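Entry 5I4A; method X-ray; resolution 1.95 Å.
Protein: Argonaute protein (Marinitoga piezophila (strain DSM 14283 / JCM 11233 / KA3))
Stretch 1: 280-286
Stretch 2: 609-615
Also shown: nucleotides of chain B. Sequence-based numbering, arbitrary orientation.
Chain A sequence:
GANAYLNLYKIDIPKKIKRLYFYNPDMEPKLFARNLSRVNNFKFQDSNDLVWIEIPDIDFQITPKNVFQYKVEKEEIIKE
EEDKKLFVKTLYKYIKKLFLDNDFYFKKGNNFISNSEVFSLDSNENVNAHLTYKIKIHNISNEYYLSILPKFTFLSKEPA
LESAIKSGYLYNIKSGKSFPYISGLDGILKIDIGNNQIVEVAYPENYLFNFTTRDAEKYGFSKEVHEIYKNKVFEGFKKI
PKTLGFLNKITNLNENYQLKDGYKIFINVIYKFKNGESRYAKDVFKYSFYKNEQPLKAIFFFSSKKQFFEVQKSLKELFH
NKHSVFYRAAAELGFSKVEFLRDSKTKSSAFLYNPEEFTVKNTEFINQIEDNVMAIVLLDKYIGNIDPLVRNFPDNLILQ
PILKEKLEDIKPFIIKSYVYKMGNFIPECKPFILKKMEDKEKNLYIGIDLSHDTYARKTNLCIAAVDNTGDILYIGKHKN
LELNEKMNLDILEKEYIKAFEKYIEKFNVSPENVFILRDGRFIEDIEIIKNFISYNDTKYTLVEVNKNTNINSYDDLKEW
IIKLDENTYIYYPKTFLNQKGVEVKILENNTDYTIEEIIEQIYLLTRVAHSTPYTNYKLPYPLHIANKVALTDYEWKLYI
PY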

# COMPACT_ATOMS: atom_id res chain seq x y z
N TYR A 280 -23.29 -1.24 8.96
CA TYR A 280 -22.57 0.01 9.21
C TYR A 280 -21.83 -0.12 10.53
O TYR A 280 -22.45 -0.31 11.58
CB TYR A 280 -23.53 1.20 9.25
CG TYR A 280 -24.44 1.31 8.05
CD1 TYR A 280 -24.01 1.92 6.88
CD2 TYR A 280 -25.74 0.81 8.08
CE1 TYR A 280 -24.83 2.02 5.78
CE2 TYR A 280 -26.58 0.91 6.98
CZ TYR A 280 -26.12 1.51 5.83
OH TYR A 280 -26.94 1.62 4.73
N ALA A 281 -20.50 -0.03 10.48
CA ALA A 281 -19.70 -0.10 11.70
C ALA A 281 -20.12 0.96 12.71
O ALA A 281 -20.06 0.72 13.92
CB ALA A 281 -18.22 0.02 11.37
N LYS A 282 -20.57 2.13 12.23
CA LYS A 282 -20.96 3.22 13.11
C LYS A 282 -22.19 2.89 13.95
O LYS A 282 -22.43 3.56 14.96
CB LYS A 282 -21.22 4.48 12.29
CG LYS A 282 -22.36 4.34 11.30
CD LYS A 282 -22.71 5.67 10.66
CE LYS A 282 -23.84 5.49 9.67
NZ LYS A 282 -24.38 6.80 9.20
N ASP A 283 -22.96 1.87 13.58
CA ASP A 283 -24.04 1.42 14.45
C ASP A 283 -23.53 0.79 15.74
O ASP A 283 -24.35 0.39 16.57
CB ASP A 283 -24.94 0.41 13.72
CG ASP A 283 -26.01 1.09 12.91
OD1 ASP A 283 -26.23 2.30 13.13
OD2 ASP A 283 -26.63 0.40 12.06
N VAL A 284 -22.22 0.69 15.92
CA VAL A 284 -21.68 0.23 17.20
C VAL A 284 -22.17 1.10 18.34
O VAL A 284 -22.34 0.63 19.47
CB VAL A 284 -20.13 0.17 17.14
CG1 VAL A 284 -19.54 1.58 17.04
CG2 VAL A 284 -19.55 -0.59 18.33
N PHE A 285 -22.42 2.39 18.08
CA PHE A 285 -22.96 3.28 19.09
C PHE A 285 -24.45 3.08 19.34
O PHE A 285 -24.97 3.58 20.34
CB PHE A 285 -22.71 4.74 18.69
CG PHE A 285 -21.26 5.11 18.64
CD1 PHE A 285 -20.55 5.35 19.81
CD2 PHE A 285 -20.60 5.22 17.43
CE1 PHE A 285 -19.21 5.69 19.77
CE2 PHE A 285 -19.26 5.56 17.39
CZ PHE A 285 -18.56 5.79 18.56
N LYS A 286 -25.14 2.36 18.45
CA LYS A 286 -26.53 1.98 18.69
C LYS A 286 -26.66 0.73 19.54
O LYS A 286 -27.55 0.63 20.38
CB LYS A 286 -27.27 1.76 17.37
CG LYS A 286 -27.73 3.01 16.65
CD LYS A 286 -28.64 2.64 15.49
CE LYS A 286 -28.94 3.84 14.60
NZ LYS A 286 -29.44 3.39 13.27
N ALA A 609 -11.47 -5.79 12.08
CA ALA A 609 -11.17 -4.70 12.99
C ALA A 609 -11.37 -3.39 12.26
O ALA A 609 -11.33 -3.33 11.02
CB ALA A 609 -9.74 -4.79 13.55
N HIS A 610 -11.62 -2.34 13.03
CA HIS A 610 -11.72 -0.98 12.52
C HIS A 610 -10.84 -0.07 13.36
O HIS A 610 -10.76 -0.23 14.59
CB HIS A 610 -13.17 -0.46 12.56
CG HIS A 610 -14.00 -0.88 11.38
ND1 HIS A 610 -14.31 -0.02 10.35
CD2 HIS A 610 -14.59 -2.06 11.08
CE1 HIS A 610 -15.05 -0.65 9.46
NE2 HIS A 610 -15.23 -1.89 9.88
N SER A 611 -10.16 0.87 12.70
CA SER A 611 -9.49 1.94 13.44
C SER A 611 -10.52 2.90 14.02
O SER A 611 -10.45 3.27 15.20
CB SER A 611 -8.52 2.68 12.52
OG SER A 611 -8.25 3.98 13.02
N THR A 612 -11.52 3.25 13.23
CA THR A 612 -12.69 3.99 13.66
C THR A 612 -13.87 3.38 12.90
O THR A 612 -13.67 2.75 11.92
CB THR A 612 -12.69 5.50 13.44
OG1 THR A 612 -12.96 5.78 12.08
CG2 THR A 612 -11.39 6.14 13.88
N PRO A 613 -15.09 3.57 13.35
CA PRO A 613 -16.25 3.03 12.61
C PRO A 613 -16.53 3.75 11.30
O PRO A 613 -17.35 3.25 10.51
CB PRO A 613 -17.41 3.21 13.60
CG PRO A 613 -16.78 3.36 14.94
CD PRO A 613 -15.47 4.04 14.70
N TYR A 614 -15.89 4.89 11.04
CA TYR A 614 -16.21 5.72 9.89
C TYR A 614 -15.31 5.46 8.68
O TYR A 614 -15.55 6.04 7.62
CB TYR A 614 -16.14 7.20 10.29
CG TYR A 614 -17.06 7.53 11.45
CD1 TYR A 614 -18.43 7.52 11.29
CD2 TYR A 614 -16.54 7.84 12.71
CE1 TYR A 614 -19.28 7.82 12.35
CE2 TYR A 614 -17.38 8.13 13.77
CZ TYR A 614 -18.75 8.12 13.59
OH TYR A 614 -19.59 8.41 14.64
N THR A 615 -14.29 4.63 8.82
CA THR A 615 -13.49 4.16 7.70
C THR A 615 -13.20 2.68 7.90
O THR A 615 -13.28 2.16 9.01
CB THR A 615 -12.15 4.91 7.55
OG1 THR A 615 -11.29 4.58 8.65
CG2 THR A 615 -12.37 6.42 7.50
P U B 3 -5.94 7.75 15.06
OP1 U B 3 -5.16 6.56 15.49
OP2 U B 3 -5.25 8.86 14.36
O5' U B 3 -7.12 7.25 14.13
C5' U B 3 -7.01 7.33 12.72
C4' U B 3 -8.34 7.07 12.05
O4' U B 3 -9.21 8.22 12.22
C3' U B 3 -8.27 6.86 10.55
O3' U B 3 -7.95 5.52 10.22
C2' U B 3 -9.65 7.28 10.08
O2' U B 3 -10.59 6.24 10.30
C1' U B 3 -9.96 8.43 11.04
N1 U B 3 -9.57 9.74 10.47
C2 U B 3 -10.29 10.23 9.40
O2 U B 3 -11.24 9.66 8.89
N3 U B 3 -9.85 11.45 8.93
C4 U B 3 -8.80 12.19 9.41
O4 U B 3 -8.53 13.27 8.87
C5 U B 3 -8.11 11.61 10.51
C6 U B 3 -8.51 10.43 10.99
O HOH W 1 -19.84 3.20 9.57

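The two stretches lie more than 300 residues apart in sequence and meet through a compact contact that buries 284 Å², both sides summed. No direct hydrogen bond crosses it; apolar packing, one CH-pi contact and one bridging water account for the pairing. Stretch 1 is a short 3-10 segment, residues 281-283, leading into a helix that begins at Val 284. Stretch 2 has no regular helix or strand, but a type I beta turn from Thr 612 to Thr 615 places Pro 613 against the coiled backbone. The backbones come nearest at Lys 282 and Pro 613, whose CA atoms are 4.7 Å apart.

Tyr 280 does not touch stretch 2; its CA-to-CB bond points sideways and the end of its side chain leads away. Its contribution is to the fold of its own stretch: Asp 283 N donates to Tyr 280 O at 3.0 Å, an i to i+3 bond, and Val 284 N follows the same pattern to Ala 281 O at 2.9 Å.

Ala 281 points its CA-to-CB bond toward stretch 2. Ala 281 CB sits 3.9 Å from the centroid of the His 610 ring and only 15° off the ring normal, so the methyl group lies over the face, as a CH-pi contact requires. Ala 281 CB is also 4.0 Å from Pro 613 CB and 3.5 Å from Pro 613 O. The imidazole is held from within its own stretch: His 610 ND1 donates to Thr 615 O at 2.8 Å and, weakly, to Thr 612 O at 3.2 Å, which ties the ring to both ends of the turn.

Lys 282 makes the close backbone approach, with Lys 282 CA 3.6 Å from Pro 613 CB. A water joins the two main chains here, accepting from Lys 282 N at 3.0 Å and donating to Pro 613 O at 2.7 Å; it thus links an amide and a carbonyl that do not bond directly. The side chain starts sideways and its end leads away, so the aliphatic base makes the contact, with Lys 282 CB 3.9 Å from Tyr 614 CE1.

Asp 283 points away and serves its own stretch, where Asp 283 OD1 forms a salt bridge with Lys 286 NZ at 3.4 Å, a weak hydrogen bond by geometry.

Val 284 and Phe 285 both point toward stretch 2 and meet the proline ring. Val 284 CG1 lies 3.9 Å from Pro 613 CG, and Phe 285 CE2 lies 4.1 Å from that same carbon, so two apolar side chains share one ring atom. Phe 285 CE2 is also 4.0 Å from Tyr 614 OH, a van der Waals contact. Although the CA-to-CB bond of Tyr 614 points away, the end of its side chain comes nearer, which brings the hydroxyl within range of the phenyl ring.

Elsewhere on the turn, Thr 612 OG1 and Thr 615 OG1 hydrogen-bond to U3 O2' at 3.0 and 2.4 Å, the latter very short.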